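Local coordinates for protein glycoside hydrolase YxiA (Bacillus licheniformis, PDB 3LV4) that is a glycoside hydrolase of family 43 that probably cleaves internal alpha-1,5 linkages of L-arabinan and carries bound calcium, at residues A[76-81]-A[146-151]; A[13-18]-A[28-33]. All coordinates share one frame; numbering follows the deposited sequence.

How the contacts relate
Contact 2 comes first along the chain and closes before contact 1 opens; their centres lie about 9 Å apart. Each of the three four-stranded antiparallel sheets involved is a blade of the family 43 five-bladed beta-propeller. Contact 2 (13-18 with 28-33) ties together the first two strands of one blade, whereas contact 1 (76-81 with 146-151) sets the inner strands of the next two blades side by side. Hydrogen bonds probably join the contacts, from Ser-17 to Asp-80 and from His-31 to Leu-76. Together they place Asp-15, the predicted proton acceptor, and Asp-148, the predicted pKa modulator, with their side chains about 6 Å apart at nearest atoms.

Contact 1. Residues A[76-81]-A[146-151]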
loop_
_atom_site.group_PDB
_atom_site.type_symbol
_atom_site.label_atom_id
_atom_site.label_comp_id
_atom_site.label_asym_id
_atom_site.label_seq_id
_atom_site.Cartn_x
_atom_site.Cartn_y
_atom_site.Cartn_z
ATOM N N LEU A 76 6.230 -17.824 -5.356
ATOM C CA LEU A 76 5.056 -17.050 -5.745
ATOM C C LEU A 76 5.232 -15.590 -5.349
ATOM O O LEU A 76 5.847 -15.284 -4.331
ATOM C CB LEU A 76 3.794 -17.623 -5.086
ATOM C CG LEU A 76 3.414 -19.065 -5.469
ATOM C CD1 LEU A 76 2.365 -19.651 -4.516
ATOM C CD2 LEU A 76 2.925 -19.151 -6.916
ATOM N N TRP A 77 4.693 -14.688 -6.161
ATOM C CA TRP A 77 4.735 -13.275 -5.828
ATOM C C TRP A 77 3.464 -12.850 -5.090
ATOM O O TRP A 77 2.802 -13.687 -4.465
ATOM C CB TRP A 77 5.048 -12.409 -7.058
ATOM C CG TRP A 77 6.529 -12.420 -7.405
ATOM C CD1 TRP A 77 7.486 -13.237 -6.872
ATOM C CD2 TRP A 77 7.208 -11.578 -8.350
ATOM N NE1 TRP A 77 8.714 -12.962 -7.429
ATOM C CE2 TRP A 77 8.570 -11.945 -8.337
ATOM C CE3 TRP A 77 6.795 -10.552 -9.207
ATOM C CZ2 TRP A 77 9.520 -11.320 -9.141
ATOM C CZ3 TRP A 77 7.741 -9.928 -10.002
ATOM C CH2 TRP A 77 9.087 -10.318 -9.968
ATOM N N ALA A 78 3.135 -11.559 -5.138
ATOM C CA ALA A 78 2.148 -10.992 -4.211
ATOM C C ALA A 78 0.706 -11.351 -4.567
ATOM O O ALA A 78 0.203 -10.943 -5.611
ATOM C CB ALA A 78 2.323 -9.456 -4.113
ATOM N N PRO A 79 0.029 -12.103 -3.687
ATOM C CA PRO A 79 -1.332 -12.557 -3.974
ATOM C C PRO A 79 -2.397 -11.607 -3.432
ATOM O O PRO A 79 -2.098 -10.622 -2.753
ATOM C CB PRO A 79 -1.404 -13.846 -3.168
ATOM C CG PRO A 79 -0.674 -13.470 -1.898
ATOM C CD PRO A 79 0.509 -12.625 -2.390
ATOM N N ASP A 80 -3.650 -11.923 -3.728
ATOM C CA ASP A 80 -4.746 -11.415 -2.919
ATOM C C ASP A 80 -5.653 -12.570 -2.554
ATOM O O ASP A 80 -5.787 -13.522 -3.313
ATOM C CB ASP A 80 -5.546 -10.339 -3.651
ATOM C CG ASP A 80 -6.532 -9.633 -2.733
ATOM O OD1 ASP A 80 -6.238 -9.536 -1.520
ATOM O OD2 ASP A 80 -7.601 -9.192 -3.209
ATOM N N VAL A 81 -6.256 -12.499 -1.379
ATOM C CA VAL A 81 -7.321 -13.425 -1.024
ATOM C C VAL A 81 -8.564 -12.606 -0.757
ATOM O O VAL A 81 -8.519 -11.612 -0.026
ATOM C CB VAL A 81 -6.970 -14.268 0.213
ATOM C CG1 VAL A 81 -8.177 -15.108 0.649
ATOM C CG2 VAL A 81 -5.767 -15.154 -0.079
ATOM N N VAL A 146 1.660 -9.741 -15.219
ATOM C CA VAL A 146 0.422 -10.208 -14.586
ATOM C C VAL A 146 0.618 -10.678 -13.141
ATOM O O VAL A 146 0.452 -11.860 -12.814
ATOM C CB VAL A 146 -0.313 -11.271 -15.451
ATOM C CG1 VAL A 146 -0.667 -10.670 -16.804
ATOM C CG2 VAL A 146 0.544 -12.537 -15.639
ATOM N N VAL A 147 0.948 -9.720 -12.279
ATOM C CA VAL A 147 1.221 -9.998 -10.880
ATOM C C VAL A 147 0.515 -8.954 -10.005
ATOM O O VAL A 147 -0.149 -8.047 -10.518
ATOM C CB VAL A 147 2.747 -9.975 -10.599
ATOM C CG1 VAL A 147 3.457 -11.034 -11.435
ATOM C CG2 VAL A 147 3.339 -8.574 -10.883
ATOM N N ASP A 148 0.640 -9.095 -8.688
ATOM C CA ASP A 148 0.150 -8.085 -7.746
ATOM C C ASP A 148 -1.340 -7.740 -7.861
ATOM O O ASP A 148 -1.692 -6.566 -7.916
ATOM C CB ASP A 148 0.962 -6.786 -7.877
ATOM C CG ASP A 148 2.401 -6.938 -7.433
ATOM O OD1 ASP A 148 2.826 -8.075 -7.116
ATOM O OD2 ASP A 148 3.110 -5.902 -7.407
ATOM N N PRO A 149 -2.224 -8.750 -7.858
ATOM C CA PRO A 149 -3.657 -8.449 -7.919
ATOM C C PRO A 149 -4.251 -7.943 -6.600
ATOM O O PRO A 149 -3.758 -8.255 -5.511
ATOM C CB PRO A 149 -4.269 -9.815 -8.232
ATOM C CG PRO A 149 -3.325 -10.775 -7.519
ATOM C CD PRO A 149 -1.967 -10.205 -7.844
ATOM N N HIS A 150 -5.312 -7.152 -6.726
ATOM C CA HIS A 150 -6.240 -6.895 -5.635
ATOM C C HIS A 150 -7.651 -7.025 -6.188
ATOM O O HIS A 150 -8.057 -6.256 -7.062
ATOM C CB HIS A 150 -6.059 -5.499 -5.046
ATOM C CG HIS A 150 -7.095 -5.162 -4.021
ATOM N ND1 HIS A 150 -7.549 -3.879 -3.809
ATOM C CD2 HIS A 150 -7.784 -5.957 -3.171
ATOM C CE1 HIS A 150 -8.463 -3.897 -2.852
ATOM N NE2 HIS A 150 -8.627 -5.145 -2.451
ATOM N N THR A 151 -8.386 -8.004 -5.678
ATOM C CA THR A 151 -9.737 -8.285 -6.140
ATOM C C THR A 151 -10.714 -7.778 -5.101
ATOM O O THR A 151 -10.629 -8.138 -3.922
ATOM C CB THR A 151 -9.934 -9.793 -6.353
ATOM O OG1 THR A 151 -9.043 -10.241 -7.389
ATOM C CG2 THR A 151 -11.380 -10.101 -6.740
HETATM O O HOH W 1 -1.144 -8.289 -4.799
#
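The backbones of 77-80 and 147-151 run almost parallel, with the CA atoms of Ala-78 and Asp-148, and of Asp-80 and His-150, nearest each other, 5.0 and 5.5 Å apart. They lead into the inner strands 80-83 and 150-153 of two successive blades in the five-bladed beta-propeller of family 43 enzymes, so this is a seam between sheets. No backbone-to-backbone hydrogen bond joins the two segments. Instead, a water lies within donating distance of the carbonyls of Pro-79 and Pro-149, though it need not serve both at once, and the CA of Asp-148 makes a CA-H...O contact with Ala-78 O. Pro-149 CD also packs on that carbonyl oxygen, at 3.2 Å. Before the strands begin, Trp-77 CE3 meets Val-147 CG1 at 4.0 Å. Asp-148, predicted to modulate the pKa of the predicted proton donor Glu-201, starts away from the other segment, yet its OD1 returns to lie 3.3 Å from Ala-78 CB; OD2 has a weak hydrogen bond from Gly-202 N. Asp-80 reaches across with CG anti to its backbone N (chi1 -170°), its OD1 held by Ser-17. The ring of His-150, anchored through ND1 to Ile-205 N, presents its CD2 edge to Asp-80 OD2, the carboxylate and ring planes 72° apart. That same OD2 accepts a hydrogen bond from Thr-151 N at 2.9 Å on its anti side, 23° out of the carboxylate plane.

Contact 2. Residues A[13-18]-A[28-33]; sequences VHDPSI and FGSHLA
Asp-15, the predicted proton acceptor, reaches Ser-30 with the tip of its side chain. Its CB already lies 3.8 Å from Ser-30 OG and packs on Ala-78 from the following blade. CG sits beside the backbone N and anti to the carbonyl carbon (chi1 -47°), which swings the carboxylate toward the serine. OD1 turns to His-308 NE2, a weak hydrogen bond, while OD2 takes the hydroxyl proton of Ser-30 OG on its anti lone pair in a short bond of 2.5 Å. OD2 also lies in the plane of the His-14 ring, at its edge. An alanine here would probably leave Ser-30 OG without its acceptor and free to turn, and His-308 NE2 without its weak partner. The surrounding frame is the beta hairpin 17-21/24-29, which opens the first four-stranded blade of the propeller. Ser-17 and Phe-28 form an antiparallel hydrogen-bonded pair, with Ser-17 N to Phe-28 O at 2.8 Å and Phe-28 N to Ser-17 O at 3.1 Å. Beyond this pair the backbones stay close: Ser-30 N donates to His-14 O at 2.8 Å, and a water links His-14 N to Ser-30 O. Gly-29 CA lies 3.0 Å from His-14 O; a side chain there would clash with that oxygen and with Val-13. Val-13, with CG1 anti to its backbone N, lays that methyl against Gly-29 N at 3.6 Å and against the CB of Ala-33 at 4.4 Å.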
loop_
_atom_site.group_PDB
_atom_site.type_symbol
_atom_site.label_atom_id
_atom_site.label_comp_id
_atom_site.label_asym_id
_atom_site.label_seq_id
_atom_site.Cartn_x
_atom_site.Cartn_y
_atom_site.Cartn_z
ATOM N N VAL A 13 6.004 -10.982 6.339
ATOM C CA VAL A 13 5.083 -11.259 5.242
ATOM C C VAL A 13 5.271 -10.151 4.222
ATOM O O VAL A 13 4.798 -9.031 4.418
ATOM C CB VAL A 13 3.592 -11.279 5.703
ATOM C CG1 VAL A 13 2.654 -11.503 4.512
ATOM C CG2 VAL A 13 3.360 -12.350 6.747
ATOM N N HIS A 14 5.978 -10.461 3.141
ATOM C CA HIS A 14 6.243 -9.473 2.095
ATOM C C HIS A 14 4.968 -9.212 1.285
ATOM O O HIS A 14 4.247 -10.152 0.940
ATOM C CB HIS A 14 7.363 -9.988 1.180
ATOM C CG HIS A 14 8.163 -8.904 0.529
ATOM N ND1 HIS A 14 9.225 -8.278 1.153
ATOM C CD2 HIS A 14 8.076 -8.347 -0.704
ATOM C CE1 HIS A 14 9.748 -7.379 0.341
ATOM N NE2 HIS A 14 9.068 -7.399 -0.794
ATOM N N ASP A 15 4.687 -7.941 0.997
ATOM C CA ASP A 15 3.535 -7.571 0.173
ATOM C C ASP A 15 2.201 -8.027 0.784
ATOM O O ASP A 15 1.382 -8.667 0.115
ATOM C CB ASP A 15 3.692 -8.183 -1.226
ATOM C CG ASP A 15 5.082 -7.964 -1.799
ATOM O OD1 ASP A 15 5.562 -6.800 -1.787
ATOM O OD2 ASP A 15 5.702 -8.954 -2.256
ATOM N N PRO A 16 1.964 -7.679 2.055
ATOM C CA PRO A 16 0.792 -8.190 2.779
ATOM C C PRO A 16 -0.544 -7.697 2.212
ATOM O O PRO A 16 -0.729 -6.489 1.991
ATOM C CB PRO A 16 0.992 -7.626 4.191
ATOM C CG PRO A 16 1.755 -6.351 3.945
ATOM C CD PRO A 16 2.738 -6.723 2.864
ATOM N N SER A 17 -1.464 -8.630 1.993
ATOM C CA SER A 17 -2.819 -8.299 1.551
ATOM C C SER A 17 -3.822 -8.706 2.635
ATOM O O SER A 17 -4.005 -9.894 2.927
ATOM C CB SER A 17 -3.139 -8.979 0.213
ATOM O OG SER A 17 -4.178 -8.297 -0.479
ATOM N N ILE A 18 -4.462 -7.704 3.229
ATOM C CA ILE A 18 -5.314 -7.890 4.403
ATOM C C ILE A 18 -6.692 -8.457 4.070
ATOM O O ILE A 18 -7.296 -8.116 3.048
ATOM C CB ILE A 18 -5.480 -6.542 5.175
ATOM C CG1 ILE A 18 -6.128 -6.751 6.548
ATOM C CG2 ILE A 18 -6.278 -5.527 4.348
ATOM C CD1 ILE A 18 -5.174 -7.255 7.605
ATOM N N PHE A 28 -1.941 -12.066 3.583
ATOM C CA PHE A 28 -1.350 -13.019 2.643
ATOM C C PHE A 28 -0.345 -12.272 1.796
ATOM O O PHE A 28 -0.653 -11.209 1.248
ATOM C CB PHE A 28 -2.424 -13.655 1.752
ATOM C CG PHE A 28 -3.358 -14.573 2.499
ATOM C CD1 PHE A 28 -4.495 -14.072 3.117
ATOM C CD2 PHE A 28 -3.085 -15.935 2.594
ATOM C CE1 PHE A 28 -5.353 -14.914 3.813
ATOM C CE2 PHE A 28 -3.942 -16.793 3.282
ATOM C CZ PHE A 28 -5.074 -16.282 3.899
ATOM N N GLY A 29 0.866 -12.817 1.703
ATOM C CA GLY A 29 1.949 -12.128 1.027
ATOM C C GLY A 29 2.663 -13.016 0.041
ATOM O O GLY A 29 2.230 -14.143 -0.226
ATOM N N SER A 30 3.757 -12.503 -0.513
ATOM C CA SER A 30 4.566 -13.283 -1.443
ATOM C C SER A 30 5.163 -14.528 -0.775
ATOM O O SER A 30 5.218 -14.623 0.461
ATOM C CB SER A 30 5.661 -12.407 -2.050
ATOM O OG SER A 30 5.067 -11.329 -2.768
ATOM N N HIS A 31 5.592 -15.477 -1.604
ATOM C CA HIS A 31 6.213 -16.722 -1.135
ATOM C C HIS A 31 5.246 -17.542 -0.295
ATOM O O HIS A 31 5.657 -18.304 0.591
ATOM C CB HIS A 31 7.505 -16.408 -0.372
ATOM C CG HIS A 31 8.398 -15.464 -1.115
ATOM N ND1 HIS A 31 8.732 -14.216 -0.640
ATOM C CD2 HIS A 31 8.967 -15.568 -2.337
ATOM C CE1 HIS A 31 9.502 -13.603 -1.524
ATOM N NE2 HIS A 31 9.659 -14.403 -2.563
ATOM N N LEU A 32 3.958 -17.384 -0.591
ATOM C CA LEU A 32 2.901 -18.127 0.098
ATOM C C LEU A 32 3.024 -17.931 1.609
ATOM O O LEU A 32 2.778 -18.854 2.397
ATOM C CB LEU A 32 2.944 -19.614 -0.278
ATOM C CG LEU A 32 1.627 -20.393 -0.128
ATOM C CD1 LEU A 32 0.473 -19.657 -0.804
ATOM C CD2 LEU A 32 1.756 -21.836 -0.672
ATOM N N ALA A 33 3.419 -16.722 2.001
ATOM C CA ALA A 33 3.536 -16.357 3.414
ATOM C C ALA A 33 2.210 -15.816 3.935
ATOM O O ALA A 33 1.438 -15.223 3.180
ATOM C CB ALA A 33 4.634 -15.312 3.606
HETATM O O HOH W 2 6.742 -13.080 2.268
#